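Local atomic coordinates of glia-derived nexin (Homo sapiens, PDB entry 4DY0), a protein that inhibits the serine proteases thrombin, trypsin and urokinase, binds heparin, and promotes neurite extension through its inhibition of thrombin. Residues Thr187-Ala190 against Lys194-Gln197; Gln22-Arg27 against Ala248-Ile253. All coordinates share one frame; numbering follows the deposited sequence.

How the interactions relate
The two interactions lie in different parts of one serpin domain, their centres 22 Å apart and their nearest atoms about 12 Å apart. They share no helix or strand. In interaction 2 the C-terminal end of helix 5-26 meets the loop between strand 232-239 and helix 255-262, joining pieces 221 residues apart in sequence. Interaction 1 is local, the tip of the hairpin made by strands 184-189 and 195-213, and is nested in sequence within the loop that interaction 2 closes. The fold thus combines a backbone ladder at its periphery, 26 Å from the centre of the chain, with a side-chain contact, distant in sequence, 15 Å from that centre.

Interaction 1 of 2, residues Thr187-Ala190 against Lys194-Gln197; sequences TFVA and KSYQ
The backbones of Phe188 and Tyr196 form a hydrogen-bonded pair of an antiparallel beta hairpin in the serpin fold, between strands 184-189 and 195-213. The short strand axes approach to 4.4 Å at 142°, well short of exactly antiparallel. Phe188 N gives a nearly straight hydrogen bond to Tyr196 O (2.8 Å), whereas the return bond from Tyr196 N to Phe188 O, also 2.8 Å, is bent to 147° about the hydrogen. Ala190 N bonds to Lys194 O at 3.1 Å, extending the ladder toward the turn. The non-hydrogen-bonded pairs, Thr187 with Gln197 and Val189 with Ser195, put their side chains on one face. There a chi1 of -61° sets Thr187 OG1 beside the backbone nitrogen and turns Thr187 CG2 away from it, 3.6 Å from Ser195 OG; Val189 CG2 approaches the same hydroxyl oxygen at 4.0 Å. Phe188 and Tyr196 share the other face, but the phenylalanine ring leads away and packs on Val198, Met200 and Pro357. The Tyr196 hydroxyl is hydrogen-bonded to Asp192, linking the phenol end to the turn between the strands. Phe188 O sits at the edge of this ring, near its plane, while Ala190 CB approaches obliquely, 3.7 Å from Tyr196 CE2.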
ATOM      1  N   THR A 187      -4.437  26.788  -5.536  1.00 26.79           N
ATOM      2  CA  THR A 187      -4.764  26.106  -6.779  1.00 26.44           C
ATOM      3  C   THR A 187      -4.002  24.790  -6.976  1.00 29.37           C
ATOM      4  O   THR A 187      -2.773  24.749  -6.898  1.00 28.55           O
ATOM      5  CB  THR A 187      -4.495  27.009  -7.991  1.00 25.65           C
ATOM      6  OG1 THR A 187      -5.315  28.181  -7.908  1.00 31.01           O
ATOM      7  CG2 THR A 187      -4.802  26.270  -9.288  1.00 27.57           C
ATOM      8  N   PHE A 188      -4.750  23.720  -7.232  1.00 24.78           N
ATOM      9  CA  PHE A 188      -4.178  22.451  -7.656  1.00 23.19           C
ATOM     10  C   PHE A 188      -4.667  22.218  -9.082  1.00 23.28           C
ATOM     11  O   PHE A 188      -5.865  22.265  -9.338  1.00 28.96           O
ATOM     12  CB  PHE A 188      -4.636  21.320  -6.723  1.00 21.70           C
ATOM     13  CG  PHE A 188      -4.041  19.974  -7.051  1.00 21.36           C
ATOM     14  CD1 PHE A 188      -2.904  19.521  -6.397  1.00 21.01           C
ATOM     15  CD2 PHE A 188      -4.623  19.156  -8.009  1.00 19.75           C
ATOM     16  CE1 PHE A 188      -2.354  18.278  -6.698  1.00 19.09           C
ATOM     17  CE2 PHE A 188      -4.079  17.916  -8.314  1.00 18.79           C
ATOM     18  CZ  PHE A 188      -2.943  17.477  -7.657  1.00 17.71           C
ATOM     19  N   VAL A 189      -3.750  22.015 -10.023  1.00 25.19           N
ATOM     20  CA  VAL A 189      -4.151  21.749 -11.401  1.00 23.19           C
ATOM     21  C   VAL A 189      -4.162  20.246 -11.656  1.00 26.55           C
ATOM     22  O   VAL A 189      -3.110  19.612 -11.725  1.00 27.20           O
ATOM     23  CB  VAL A 189      -3.235  22.447 -12.419  1.00 22.04           C
ATOM     24  CG1 VAL A 189      -3.706  22.149 -13.834  1.00 23.33           C
ATOM     25  CG2 VAL A 189      -3.230  23.945 -12.186  1.00 21.53           C
ATOM     26  N   ALA A 190      -5.356  19.676 -11.787  1.00 30.62           N
ATOM     27  CA  ALA A 190      -5.487  18.228 -11.933  1.00 33.09           C
ATOM     28  C   ALA A 190      -5.194  17.780 -13.353  1.00 31.56           C
ATOM     29  O   ALA A 190      -4.851  18.594 -14.212  1.00 34.03           O
ATOM     30  CB  ALA A 190      -6.864  17.766 -11.496  1.00 32.25           C
ATOM     31  N   LYS A 194      -7.931  21.309 -15.268  1.00 30.74           N
ATOM     32  CA  LYS A 194      -8.783  22.259 -14.570  1.00 31.15           C
ATOM     33  C   LYS A 194      -8.151  22.607 -13.235  1.00 31.88           C
ATOM     34  O   LYS A 194      -7.373  21.825 -12.694  1.00 29.24           O
ATOM     35  CB  LYS A 194     -10.183  21.677 -14.360  1.00 32.06           C
ATOM     36  CG  LYS A 194     -10.907  21.338 -15.656  1.00 33.15           C
ATOM     37  CD  LYS A 194     -12.311  20.819 -15.408  1.00 33.59           C
ATOM     38  CE  LYS A 194     -12.965  20.366 -16.711  1.00 36.80           C
ATOM     39  NZ  LYS A 194     -14.320  19.778 -16.499  1.00 33.69           N
ATOM     40  N   SER A 195      -8.478  23.788 -12.716  1.00 30.96           N
ATOM     41  CA  SER A 195      -7.958  24.231 -11.430  1.00 28.47           C
ATOM     42  C   SER A 195      -8.932  23.900 -10.304  1.00 30.63           C
ATOM     43  O   SER A 195     -10.146  24.048 -10.460  1.00 28.33           O
ATOM     44  CB  SER A 195      -7.699  25.738 -11.448  1.00 31.02           C
ATOM     45  OG  SER A 195      -6.650  26.075 -12.333  1.00 31.73           O
ATOM     46  N   TYR A 196      -8.404  23.482  -9.184  1.00 27.00           N
ATOM     47  CA  TYR A 196      -9.149  23.127  -8.026  1.00 25.56           C
ATOM     48  C   TYR A 196      -8.580  23.867  -6.858  1.00 25.65           C
ATOM     49  O   TYR A 196      -7.458  24.171  -6.790  1.00 23.60           O
ATOM     50  CB  TYR A 196      -9.205  21.622  -7.755  1.00 24.55           C
ATOM     51  CG  TYR A 196      -9.891  20.837  -8.788  1.00 24.86           C
ATOM     52  CD1 TYR A 196     -11.167  20.447  -8.643  1.00 27.13           C
ATOM     53  CD2 TYR A 196      -9.262  20.498  -9.933  1.00 25.19           C
ATOM     54  CE1 TYR A 196     -11.770  19.763  -9.585  1.00 26.33           C
ATOM     55  CE2 TYR A 196      -9.862  19.846 -10.855  1.00 24.48           C
ATOM     56  CZ  TYR A 196     -11.118  19.461 -10.681  1.00 26.25           C
ATOM     57  OH  TYR A 196     -11.709  18.775 -11.632  1.00 33.17           O
ATOM     58  N   GLN A 197      -9.447  24.207  -5.957  1.00 27.80           N
ATOM     59  CA  GLN A 197      -9.109  24.867  -4.756  1.00 33.34           C
ATOM     60  C   GLN A 197      -8.958  23.926  -3.606  1.00 30.09           C
ATOM     61  O   GLN A 197      -9.834  23.279  -3.232  1.00 34.73           O
ATOM     62  CB  GLN A 197     -10.181  25.822  -4.486  1.00 40.81           C
ATOM     63  CG  GLN A 197      -9.803  27.099  -4.780  1.00 57.40           C
ATOM     64  CD  GLN A 197     -10.213  27.914  -3.676  1.00 82.63           C
ATOM     65  OE1 GLN A 197     -10.777  27.392  -2.742  1.00 96.59           O
ATOM     66  NE2 GLN A 197      -9.882  29.184  -3.696  1.00 79.64           N
TER

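Interaction 2 of 2, residues Gln22-Arg27 against Ala248-Ile253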
ATOM      1  N   GLN A  22       0.924  -1.514 -12.632  1.00 25.48           N
ATOM      2  CA  GLN A  22      -0.087  -2.029 -13.534  1.00 27.09           C
ATOM      3  C   GLN A  22      -1.352  -1.208 -13.432  1.00 24.75           C
ATOM      4  O   GLN A  22      -1.873  -0.714 -14.435  1.00 24.13           O
ATOM      5  CB  GLN A  22      -0.416  -3.468 -13.185  1.00 27.72           C
ATOM      6  CG  GLN A  22       0.565  -4.471 -13.709  1.00 30.21           C
ATOM      7  CD  GLN A  22      -0.018  -5.854 -13.659  1.00 38.69           C
ATOM      8  OE1 GLN A  22       0.583  -6.772 -13.115  1.00 37.84           O
ATOM      9  NE2 GLN A  22      -1.221  -6.006 -14.202  1.00 49.32           N
ATOM     10  N   ILE A  23      -1.847  -1.074 -12.207  1.00 24.91           N
ATOM     11  CA  ILE A  23      -3.106  -0.387 -11.965  1.00 27.06           C
ATOM     12  C   ILE A  23      -3.039   1.033 -12.506  1.00 25.42           C
ATOM     13  O   ILE A  23      -3.922   1.485 -13.229  1.00 30.11           O
ATOM     14  CB  ILE A  23      -3.441  -0.358 -10.467  1.00 25.56           C
ATOM     15  CG1 ILE A  23      -3.529  -1.787  -9.925  1.00 23.74           C
ATOM     16  CG2 ILE A  23      -4.742   0.405 -10.229  1.00 26.04           C
ATOM     17  CD1 ILE A  23      -3.500  -1.879  -8.410  1.00 23.04           C
ATOM     18  N   VAL A  24      -1.962   1.718 -12.154  1.00 26.08           N
ATOM     19  CA  VAL A  24      -1.727   3.093 -12.563  1.00 27.10           C
ATOM     20  C   VAL A  24      -1.651   3.263 -14.088  1.00 29.91           C
ATOM     21  O   VAL A  24      -2.080   4.283 -14.635  1.00 30.79           O
ATOM     22  CB  VAL A  24      -0.452   3.613 -11.869  1.00 30.66           C
ATOM     23  CG1 VAL A  24       0.518   4.230 -12.858  1.00 28.60           C
ATOM     24  CG2 VAL A  24      -0.817   4.556 -10.729  1.00 28.21           C
ATOM     25  N   LYS A  25      -1.113   2.269 -14.780  1.00 30.20           N
ATOM     26  CA  LYS A  25      -1.121   2.302 -16.241  1.00 38.98           C
ATOM     27  C   LYS A  25      -2.527   2.109 -16.795  1.00 32.44           C
ATOM     28  O   LYS A  25      -2.871   2.661 -17.838  1.00 30.09           O
ATOM     29  CB  LYS A  25      -0.152   1.270 -16.835  1.00 43.86           C
ATOM     30  CG  LYS A  25       1.036   1.894 -17.560  1.00 59.16           C
ATOM     31  CD  LYS A  25       2.258   0.980 -17.572  1.00 66.00           C
ATOM     32  CE  LYS A  25       3.003   1.049 -16.242  1.00 71.18           C
ATOM     33  NZ  LYS A  25       4.373   0.464 -16.298  1.00 52.27           N
ATOM     34  N   SER A  26      -3.344   1.330 -16.096  1.00 32.13           N
ATOM     35  CA  SER A  26      -4.711   1.105 -16.552  1.00 33.94           C
ATOM     36  C   SER A  26      -5.631   2.255 -16.135  1.00 33.12           C
ATOM     37  O   SER A  26      -6.634   2.523 -16.796  1.00 34.37           O
ATOM     38  CB  SER A  26      -5.243  -0.238 -16.044  1.00 34.55           C
ATOM     39  OG  SER A  26      -5.682  -0.143 -14.704  1.00 43.22           O
ATOM     40  N   ARG A  27      -5.271   2.938 -15.048  0.50 28.31           N
ATOM     41  CA  ARG A  27      -6.067   4.044 -14.515  0.50 28.32           C
ATOM     42  C   ARG A  27      -5.208   5.302 -14.322  0.50 29.67           C
ATOM     43  O   ARG A  27      -4.943   5.721 -13.195  0.50 24.45           O
ATOM     44  CB  ARG A  27      -6.701   3.640 -13.181  0.50 29.30           C
ATOM     45  CG  ARG A  27      -7.426   2.294 -13.183  0.50 30.49           C
ATOM     46  CD  ARG A  27      -8.632   2.305 -14.110  0.50 35.23           C
ATOM     47  NE  ARG A  27      -9.537   3.410 -13.803  0.50 41.16           N
ATOM     48  CZ  ARG A  27     -10.375   3.966 -14.676  0.50 39.63           C
ATOM     49  NH1 ARG A  27     -11.153   4.973 -14.296  0.50 31.55           N
ATOM     50  NH2 ARG A  27     -10.434   3.521 -15.930  0.50 35.05           N
ATOM     51  N   ALA A 248       4.294  10.028 -17.247  1.00 24.56           N
ATOM     52  CA  ALA A 248       5.567   9.971 -17.963  1.00 24.97           C
ATOM     53  C   ALA A 248       6.776   9.721 -17.053  1.00 25.35           C
ATOM     54  O   ALA A 248       7.853   9.376 -17.537  1.00 27.11           O
ATOM     55  CB  ALA A 248       5.774  11.235 -18.793  1.00 20.85           C
ATOM     56  N   ILE A 249       6.612   9.888 -15.745  1.00 25.35           N
ATOM     57  CA  ILE A 249       7.751   9.724 -14.842  1.00 30.03           C
ATOM     58  C   ILE A 249       7.680   8.493 -13.932  1.00 28.65           C
ATOM     59  O   ILE A 249       8.687   8.094 -13.351  1.00 31.70           O
ATOM     60  CB  ILE A 249       8.009  10.987 -13.969  1.00 29.38           C
ATOM     61  CG1 ILE A 249       6.890  11.180 -12.950  1.00 30.28           C
ATOM     62  CG2 ILE A 249       8.184  12.224 -14.837  1.00 28.44           C
ATOM     63  CD1 ILE A 249       7.206  12.211 -11.896  1.00 28.86           C
ATOM     64  N   ILE A 250       6.506   7.883 -13.817  1.00 27.88           N
ATOM     65  CA  ILE A 250       6.336   6.780 -12.867  1.00 31.63           C
ATOM     66  C   ILE A 250       6.598   5.360 -13.406  1.00 31.51           C
ATOM     67  O   ILE A 250       6.740   4.422 -12.629  1.00 30.90           O
ATOM     68  CB  ILE A 250       4.967   6.848 -12.163  1.00 29.62           C
ATOM     69  CG1 ILE A 250       3.839   6.559 -13.147  1.00 35.26           C
ATOM     70  CG2 ILE A 250       4.770   8.215 -11.535  1.00 31.61           C
ATOM     71  CD1 ILE A 250       2.470   6.859 -12.584  1.00 33.13           C
ATOM     72  N   PRO A 251       6.669   5.193 -14.736  1.00 35.06           N
ATOM     73  CA  PRO A 251       6.964   3.855 -15.250  1.00 37.55           C
ATOM     74  C   PRO A 251       8.332   3.337 -14.795  1.00 39.58           C
ATOM     75  O   PRO A 251       9.287   4.102 -14.715  1.00 40.69           O
ATOM     76  CB  PRO A 251       6.960   4.054 -16.770  1.00 36.67           C
ATOM     77  CG  PRO A 251       6.111   5.260 -16.996  1.00 38.37           C
ATOM     78  CD  PRO A 251       6.379   6.153 -15.815  1.00 42.18           C
ATOM     79  N   HIS A 252       8.424   2.044 -14.506  1.00 46.61           N
ATOM     80  CA  HIS A 252       9.705   1.435 -14.153  1.00 52.04           C
ATOM     81  C   HIS A 252      10.208   1.848 -12.768  1.00 49.83           C
ATOM     82  O   HIS A 252      11.377   1.634 -12.440  1.00 50.76           O
ATOM     83  CB  HIS A 252      10.778   1.778 -15.196  1.00 58.00           C
ATOM     84  CG  HIS A 252      10.329   1.604 -16.614  1.00 74.52           C
ATOM     85  ND1 HIS A 252       9.856   0.407 -17.106  1.00 79.80           N
ATOM     86  CD2 HIS A 252      10.294   2.475 -17.651  1.00 77.48           C
ATOM     87  CE1 HIS A 252       9.541   0.549 -18.381  1.00 85.45           C
ATOM     88  NE2 HIS A 252       9.797   1.795 -18.736  1.00 88.25           N
ATOM     89  N   ILE A 253       9.347   2.457 -11.959  1.00 43.06           N
ATOM     90  CA  ILE A 253       9.746   2.773 -10.592  1.00 44.57           C
ATOM     91  C   ILE A 253       9.802   1.494  -9.770  1.00 40.37           C
ATOM     92  O   ILE A 253       8.915   0.652  -9.857  1.00 42.34           O
ATOM     93  CB  ILE A 253       8.802   3.772  -9.909  1.00 44.87           C
ATOM     94  CG1 ILE A 253       8.880   5.133 -10.598  1.00 50.64           C
ATOM     95  CG2 ILE A 253       9.175   3.918  -8.443  1.00 43.37           C
ATOM     96  CD1 ILE A 253       8.259   6.258  -9.800  1.00 51.89           C
TER
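Val24 and Ile250 supply the apolar part of this contact between the last turn of helix 5-26 and the loop that precedes helix 255-262 in the serpin fold. Their side chains reach toward each other tip to tip, with Val24 CG1 modelled 3.3 Å from Ile250 CD1. That is shorter than methyl groups normally come, and the valine torsion is close to eclipsed (chi1 129°), so the exact separation is doubtful while the apolar contact itself stands. Farther back along the isoleucine, Ile250 CG1 is 4.1 Å from Val24 CG1, so the terminal methyl leads the approach. The CG1 branch of Ile250 lies between its backbone nitrogen and carbonyl carbon (chi1 68°), and a nearly extended second torsion carries CD1 to the valine. Both residues are buried, and both also touch Gln375 of strand 369-376, which places the pair beside that strand.

A looser contact involves the lysine chain. Lys25 ends with NZ 4.4 Å from Pro251 CA and 4.5 Å from Pro251 CB, so the ammonium group comes near the proline without close contact. Lys25 NZ is also 5.5 Å from His252 ND1, too far for direct contact, and the imidazole is poorly ordered.

The hydrogen bonds lie inside the segments, firm at the helix end and weak in the turn. Ile23 O receives Arg27 N at 2.7 Å and Ser26 OG at 2.8 Å; Arg27, the first residue to depart from helical backbone angles, forms a salt bridge with Asp30. In the loop, Ile250 to Ile253 form a type II beta turn, whose Ile253 N to Ile250 O bond is weak.

With 135 Å² buried in total, and no hydrogen bond or salt bridge between the segments, the contact is small and mainly apolar, resting on two buried aliphatic side chains, with the exposed lysine at its margin.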